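Aminofutalosine deaminase (Helicobacter pylori, PDB 7LKK) deaminates aminofutalosine, a step of the menaquinone pathway, as a metal-dependent hydrolase of the amidohydrolase family, here with iron and the inhibitor methylthio-coformycin bound. Local coordinates at residues N138-V143 / K177-L182; P150-V155 / N382-L387. All blocks are in the same frame, centred on the assembly; numbering follows the deposited sequence.

Contact 1: residues N138-V143 / K177-L182; sequences NHLIEV and KELKDL. With MCF ((8R)-3-(5-S-methyl-5-thio-beta-D-ribofuranosyl)-3,6,7,8-tetrahydroimidazo[4,5-d][1,3]diazepin-8-ol), chain J; EDO (1,2-ethanediol), chain F.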
loop_
_atom_site.group_PDB
_atom_site.type_symbol
_atom_site.label_atom_id
_atom_site.label_comp_id
_atom_site.label_asym_id
_atom_site.label_seq_id
_atom_site.Cartn_x
_atom_site.Cartn_y
_atom_site.Cartn_z
ATOM N N ASN A 138 -9.152 -12.029 23.748
ATOM C CA ASN A 138 -9.138 -11.729 25.175
ATOM C C ASN A 138 -10.392 -12.192 25.901
ATOM O O ASN A 138 -10.339 -12.432 27.111
ATOM C CB ASN A 138 -8.966 -10.222 25.400
ATOM C CG ASN A 138 -7.662 -9.694 24.839
ATOM O OD1 ASN A 138 -7.652 -8.779 24.018
ATOM N ND2 ASN A 138 -6.552 -10.270 25.282
ATOM N N HIS A 139 -11.518 -12.320 25.194
ATOM C CA HIS A 139 -12.790 -12.649 25.823
ATOM C C HIS A 139 -13.581 -13.722 25.085
ATOM O O HIS A 139 -14.697 -14.041 25.512
ATOM C CB HIS A 139 -13.661 -11.390 25.962
ATOM C CG HIS A 139 -12.975 -10.248 26.645
ATOM N ND1 HIS A 139 -12.651 -10.267 27.985
ATOM C CD2 HIS A 139 -12.555 -9.049 26.176
ATOM C CE1 HIS A 139 -12.061 -9.131 28.310
ATOM N NE2 HIS A 139 -11.989 -8.374 27.230
ATOM N N LEU A 140 -13.054 -14.263 23.984
ATOM C CA LEU A 140 -13.698 -15.335 23.217
ATOM C C LEU A 140 -15.017 -14.891 22.585
ATOM O O LEU A 140 -15.899 -15.715 22.326
ATOM C CB LEU A 140 -13.916 -16.584 24.077
ATOM C CG LEU A 140 -12.701 -17.129 24.832
ATOM C CD1 LEU A 140 -13.062 -18.409 25.572
ATOM C CD2 LEU A 140 -11.533 -17.362 23.887
ATOM N N ILE A 141 -15.164 -13.590 22.319
ATOM C CA ILE A 141 -16.399 -13.084 21.728
ATOM C C ILE A 141 -16.507 -13.460 20.252
ATOM O O ILE A 141 -17.618 -13.548 19.713
ATOM C CB ILE A 141 -16.489 -11.560 21.948
ATOM C CG1 ILE A 141 -16.598 -11.253 23.443
ATOM C CG2 ILE A 141 -17.684 -10.955 21.223
ATOM C CD1 ILE A 141 -16.576 -9.777 23.767
ATOM N N GLU A 142 -15.385 -13.725 19.589
ATOM C CA GLU A 142 -15.386 -14.074 18.175
ATOM C C GLU A 142 -15.422 -15.576 17.923
ATOM O O GLU A 142 -15.559 -15.987 16.767
ATOM C CB GLU A 142 -14.153 -13.482 17.486
ATOM C CG GLU A 142 -12.870 -14.248 17.771
ATOM C CD GLU A 142 -12.169 -13.763 19.023
ATOM O OE1 GLU A 142 -11.125 -13.091 18.896
ATOM O OE2 GLU A 142 -12.665 -14.051 20.134
ATOM N N VAL A 143 -15.301 -16.397 18.970
ATOM C CA VAL A 143 -15.118 -17.837 18.784
ATOM C C VAL A 143 -16.341 -18.466 18.125
ATOM O O VAL A 143 -16.214 -19.319 17.239
ATOM C CB VAL A 143 -14.793 -18.510 20.132
ATOM C CG1 VAL A 143 -14.754 -20.024 19.977
ATOM C CG2 VAL A 143 -13.468 -17.997 20.670
ATOM N N LYS A 177 -10.187 -23.317 29.785
ATOM C CA LYS A 177 -10.930 -24.574 29.793
ATOM C C LYS A 177 -12.201 -24.456 28.962
ATOM O O LYS A 177 -12.600 -25.404 28.275
ATOM C CB LYS A 177 -11.257 -24.978 31.231
ATOM C CG LYS A 177 -12.272 -26.099 31.354
ATOM C CD LYS A 177 -11.654 -27.440 30.999
ATOM C CE LYS A 177 -12.408 -28.585 31.657
ATOM N NZ LYS A 177 -11.707 -29.887 31.487
ATOM N N GLU A 178 -12.841 -23.287 29.007
ATOM C CA GLU A 178 -14.013 -23.036 28.177
ATOM C C GLU A 178 -13.655 -23.089 26.698
ATOM O O GLU A 178 -14.418 -23.619 25.882
ATOM C CB GLU A 178 -14.608 -21.678 28.548
ATOM C CG GLU A 178 -15.852 -21.265 27.793
ATOM C CD GLU A 178 -16.408 -19.951 28.307
ATOM O OE1 GLU A 178 -16.077 -19.578 29.454
ATOM O OE2 GLU A 178 -17.166 -19.287 27.570
ATOM N N LEU A 179 -12.486 -22.553 26.337
ATOM C CA LEU A 179 -12.025 -22.622 24.953
ATOM C C LEU A 179 -11.645 -24.046 24.569
ATOM O O LEU A 179 -11.941 -24.495 23.455
ATOM C CB LEU A 179 -10.839 -21.682 24.756
ATOM C CG LEU A 179 -10.200 -21.663 23.366
ATOM C CD1 LEU A 179 -11.227 -21.284 22.312
ATOM C CD2 LEU A 179 -9.008 -20.718 23.335
ATOM N N LYS A 180 -10.985 -24.766 25.479
ATOM C CA LYS A 180 -10.583 -26.142 25.204
ATOM C C LYS A 180 -11.788 -27.023 24.908
ATOM O O LYS A 180 -11.717 -27.921 24.062
ATOM C CB LYS A 180 -9.789 -26.705 26.383
ATOM C CG LYS A 180 -8.328 -26.293 26.415
ATOM C CD LYS A 180 -7.553 -26.895 25.251
ATOM C CE LYS A 180 -7.348 -28.390 25.423
ATOM N NZ LYS A 180 -6.380 -28.925 24.425
ATOM N N ASP A 181 -12.905 -26.791 25.603
ATOM C CA ASP A 181 -14.092 -27.611 25.397
ATOM C C ASP A 181 -14.773 -27.344 24.060
ATOM O O ASP A 181 -15.685 -28.091 23.690
ATOM C CB ASP A 181 -15.085 -27.387 26.540
ATOM C CG ASP A 181 -14.599 -27.968 27.856
ATOM O OD1 ASP A 181 -13.686 -28.822 27.830
ATOM O OD2 ASP A 181 -15.131 -27.573 28.916
ATOM N N LEU A 182 -14.346 -26.321 23.324
ATOM C CA LEU A 182 -14.883 -26.027 22.004
ATOM C C LEU A 182 -13.989 -26.529 20.878
ATOM O O LEU A 182 -14.334 -26.350 19.706
ATOM C CB LEU A 182 -15.109 -24.518 21.851
ATOM C CG LEU A 182 -16.134 -23.897 22.804
ATOM C CD1 LEU A 182 -16.080 -22.377 22.744
ATOM C CD2 LEU A 182 -17.536 -24.405 22.494
HETATM O O8 MCF J . -0.785 -6.393 18.088
HETATM C C8 MCF J . -1.490 -5.193 17.900
HETATM C C7 MCF J . -0.700 -3.970 18.352
HETATM N N6 MCF J . 0.157 -4.294 19.465
HETATM C C5 MCF J . -0.393 -4.989 20.608
HETATM N N4 MCF J . -1.775 -5.431 20.758
HETATM C C10 MCF J . -2.994 -5.317 19.920
HETATM C C9 MCF J . -2.892 -5.219 18.546
HETATM N N1 MCF J . -4.121 -5.139 18.057
HETATM C C2 MCF J . -5.000 -5.199 19.056
HETATM N N3 MCF J . -4.305 -5.319 20.191
HETATM C C1S MCF J . -4.954 -5.401 21.536
HETATM C C2S MCF J . -4.328 -6.461 22.471
HETATM O O2S MCF J . -4.858 -7.693 22.227
HETATM O O4S MCF J . -4.796 -4.298 22.166
HETATM C C4S MCF J . -4.865 -4.669 23.741
HETATM C C3S MCF J . -4.748 -5.962 23.848
HETATM O O3S MCF J . -6.084 -6.555 24.218
HETATM C C5S MCF J . -3.731 -3.971 24.472
HETATM S S5S MCF J . -4.237 -3.611 26.179
HETATM C C6S MCF J . -2.758 -3.323 27.191
HETATM C C1 EDO F . -9.844 -5.778 25.580
HETATM O O1 EDO F . -9.637 -6.346 24.282
HETATM C C2 EDO F . -8.531 -5.757 26.355
HETATM O O2 EDO F . -7.707 -4.684 25.886
#

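Contact 2: residues P150-V155 / N382-L387; sequences PLNAVV and NKRADL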
loop_
_atom_site.group_PDB
_atom_site.type_symbol
_atom_site.label_atom_id
_atom_site.label_comp_id
_atom_site.label_asym_id
_atom_site.label_seq_id
_atom_site.Cartn_x
_atom_site.Cartn_y
_atom_site.Cartn_z
ATOM N N PRO A 150 -16.189 -21.698 7.759
ATOM C CA PRO A 150 -15.335 -22.776 7.239
ATOM C C PRO A 150 -13.852 -22.579 7.514
ATOM O O PRO A 150 -13.052 -23.436 7.125
ATOM C CB PRO A 150 -15.621 -22.745 5.730
ATOM C CG PRO A 150 -16.055 -21.358 5.455
ATOM C CD PRO A 150 -16.781 -20.885 6.684
ATOM N N LEU A 151 -13.469 -21.493 8.182
ATOM C CA LEU A 151 -12.065 -21.214 8.448
ATOM C C LEU A 151 -11.471 -22.211 9.435
ATOM O O LEU A 151 -12.126 -22.626 10.396
ATOM C CB LEU A 151 -11.905 -19.798 9.003
ATOM C CG LEU A 151 -11.948 -18.625 8.025
ATOM C CD1 LEU A 151 -12.073 -17.312 8.785
ATOM C CD2 LEU A 151 -10.709 -18.622 7.147
ATOM N N ASN A 152 -10.222 -22.603 9.189
ATOM C CA ASN A 152 -9.418 -23.227 10.231
ATOM C C ASN A 152 -8.985 -22.156 11.225
ATOM O O ASN A 152 -8.459 -21.111 10.832
ATOM C CB ASN A 152 -8.192 -23.918 9.635
ATOM C CG ASN A 152 -8.551 -24.951 8.587
ATOM O OD1 ASN A 152 -9.304 -25.889 8.853
ATOM N ND2 ASN A 152 -8.009 -24.786 7.385
ATOM N N ALA A 153 -9.221 -22.401 12.510
ATOM C CA ALA A 153 -8.987 -21.387 13.529
ATOM C C ALA A 153 -8.078 -21.926 14.622
ATOM O O ALA A 153 -8.350 -22.987 15.195
ATOM C CB ALA A 153 -10.307 -20.903 14.136
ATOM N N VAL A 154 -7.002 -21.197 14.899
ATOM C CA VAL A 154 -6.200 -21.380 16.102
ATOM C C VAL A 154 -6.426 -20.148 16.967
ATOM O O VAL A 154 -5.919 -19.061 16.660
ATOM C CB VAL A 154 -4.712 -21.570 15.785
ATOM C CG1 VAL A 154 -3.914 -21.721 17.073
ATOM C CG2 VAL A 154 -4.512 -22.780 14.887
ATOM N N VAL A 155 -7.193 -20.305 18.041
ATOM C CA VAL A 155 -7.571 -19.180 18.889
ATOM C C VAL A 155 -6.581 -19.099 20.044
ATOM O O VAL A 155 -6.509 -20.005 20.881
ATOM C CB VAL A 155 -9.013 -19.306 19.394
ATOM C CG1 VAL A 155 -9.291 -18.254 20.457
ATOM C CG2 VAL A 155 -9.986 -19.161 18.236
ATOM N N ASN A 382 -0.473 -35.383 0.812
ATOM C CA ASN A 382 -0.835 -35.632 2.205
ATOM C C ASN A 382 -1.112 -34.340 2.969
ATOM O O ASN A 382 -1.540 -34.407 4.122
ATOM C CB ASN A 382 0.214 -36.457 2.977
ATOM C CG ASN A 382 0.516 -37.783 2.306
ATOM O OD1 ASN A 382 -0.384 -38.453 1.800
ATOM N ND2 ASN A 382 1.788 -38.163 2.290
ATOM N N LYS A 383 -0.876 -33.169 2.383
ATOM C CA LYS A 383 -1.306 -31.934 3.016
ATOM C C LYS A 383 -2.810 -31.752 2.840
ATOM O O LYS A 383 -3.443 -32.385 1.991
ATOM C CB LYS A 383 -0.558 -30.735 2.433
ATOM C CG LYS A 383 0.952 -30.815 2.565
ATOM C CD LYS A 383 1.432 -30.123 3.826
ATOM C CE LYS A 383 2.928 -30.312 4.026
ATOM N NZ LYS A 383 3.355 -29.899 5.394
ATOM N N ARG A 384 -3.383 -30.881 3.667
ATOM C CA ARG A 384 -4.800 -30.572 3.544
ATOM C C ARG A 384 -5.096 -29.960 2.180
ATOM O O ARG A 384 -4.278 -29.235 1.606
ATOM C CB ARG A 384 -5.240 -29.609 4.647
ATOM C CG ARG A 384 -5.272 -30.215 6.042
ATOM C CD ARG A 384 -5.627 -29.149 7.066
ATOM N NE ARG A 384 -6.716 -28.303 6.585
ATOM C CZ ARG A 384 -8.000 -28.504 6.864
ATOM N NH1 ARG A 384 -8.364 -29.519 7.636
ATOM N NH2 ARG A 384 -8.920 -27.685 6.378
ATOM N N ALA A 385 -6.285 -30.260 1.659
ATOM C CA ALA A 385 -6.751 -29.685 0.398
ATOM C C ALA A 385 -7.356 -28.297 0.631
ATOM O O ALA A 385 -8.539 -28.047 0.405
ATOM C CB ALA A 385 -7.748 -30.622 -0.273
ATOM N N ASP A 386 -6.512 -27.391 1.118
ATOM C CA ASP A 386 -6.868 -25.985 1.298
ATOM C C ASP A 386 -6.293 -25.229 0.104
ATOM O O ASP A 386 -5.101 -24.911 0.071
ATOM C CB ASP A 386 -6.334 -25.450 2.623
ATOM C CG ASP A 386 -6.920 -26.173 3.829
ATOM O OD1 ASP A 386 -8.016 -26.764 3.711
ATOM O OD2 ASP A 386 -6.278 -26.151 4.899
ATOM N N LEU A 387 -7.138 -24.941 -0.882
ATOM C CA LEU A 387 -6.669 -24.481 -2.181
ATOM C C LEU A 387 -7.453 -23.263 -2.643
ATOM O O LEU A 387 -8.680 -23.208 -2.503
ATOM C CB LEU A 387 -6.785 -25.600 -3.226
ATOM C CG LEU A 387 -6.019 -26.883 -2.888
ATOM C CD1 LEU A 387 -6.433 -28.031 -3.799
ATOM C CD2 LEU A 387 -4.519 -26.644 -2.966
#

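Contact 1: residues N138-V143 / K177-L182
Leu-140 and Leu-179 carry the centre of this apolar contact: the CD1 methyl of Leu-140 rests against CB of Leu-179 at 4.0 Å, the two side chains slanting across one another. Leu-140 is extended, with CG anti to its carbonyl carbon and chi2 near 180° (-177°), which sends CD1 out of the loop toward the helix. A long branched chain suits this place, since the nearest CA atoms of the segments are Leu-140 and Leu-179, 7.7 Å apart. Val-143 adds a shorter, forked side chain beside it. Its two methyls divide the work: CG1, anti to the backbone N (chi1 174°), meets CD1 of Leu-182 at 3.9 Å, while CG2 lies 4.3 Å from CD1 of Leu-179. All three pairs are methyl or methylene contacts, so the surfaces are joined by van der Waals packing alone.

At the start of the same loop the chemistry turns polar. OD1 of Asn-138 accepts two hydrogen bonds, from the ribose hydroxyl O3S of the inhibitor at 2.7 Å and from O1 of an ethanediol at 3.2 Å. An amide suits this spot because its ND2 can at the same time donate to Glu-158, which also binds the inhibitor.

The loop leads from strand 130-137 into helix 143-147 and is tied back through Leu-140 N to Ser-137. Leu-179 and Leu-140 continue onto Leu-157 of strand 152-159, and Val-143 and Leu-182 onto Leu-187 of strand 187-193, so the contact closes over two neighbouring parallel strands.

Contact 2: residues P150-V155 / N382-L387
The amide of Asn-152 stands almost upright on the guanidinium of Arg-384, the two planes 88° apart. OD1 of Asn-152, over one face, is 3.1 Å and ND2 3.2 Å from NH2 of Arg-384; neither is hydrogen-bonded to it, the first for its poor angle, the second because both are donors. ND2 goes on to a weak bond with OD2 of Asp-386 (3.3 Å, 120° at the hydrogen) and also bonds to Ser-132. Asparagine thus offers an oxygen to the cation and N-H groups to Ser-132 and Asp-386.

The chain of Arg-384 bends at chi3 (43°), bringing NE and NH2 side-on to the carboxylate of Asp-386; arginine fits because its N-H groups lie side by side for the two oxygens. The salt bridge from NE of Arg-384 to OD2 of Asp-386 is the straighter bond, 2.8 Å and nearly in the guanidinium plane; NH2 of Arg-384 reaches OD1 of Asp-386 at 3.0 Å from a more tilted position. Gly-418 N and Asn-376 ND2 also donate to Asp-386, which would favour its negative charge.

Asn-152 begins a parallel strand of the TIM-barrel-type amidohydrolase fold, here joined to the loop entering strand 387-391, away from the metal site.

Strand 152-159 unites the two contacts: contact 2 uses its first residue, and Val-155, farther along, touches contact 1, where the backbone O of Val-155 lies 3.6 Å from CD2 of Leu-179, and CG1 of Val-155 packs on Leu-140 and Val-143. The centres are 19 Å apart. Contact 1 is partly buried and apolar, with its loop reaching the inhibitor at one end. Contact 2 is buried yet polar, built from amide and charged groups, and reaches a segment far off in sequence. Leucine and valine meet where loop 138-143 and helix 166-180 close over the strands, whereas the salt bridge and amide lie at the beginning of strand 152-159.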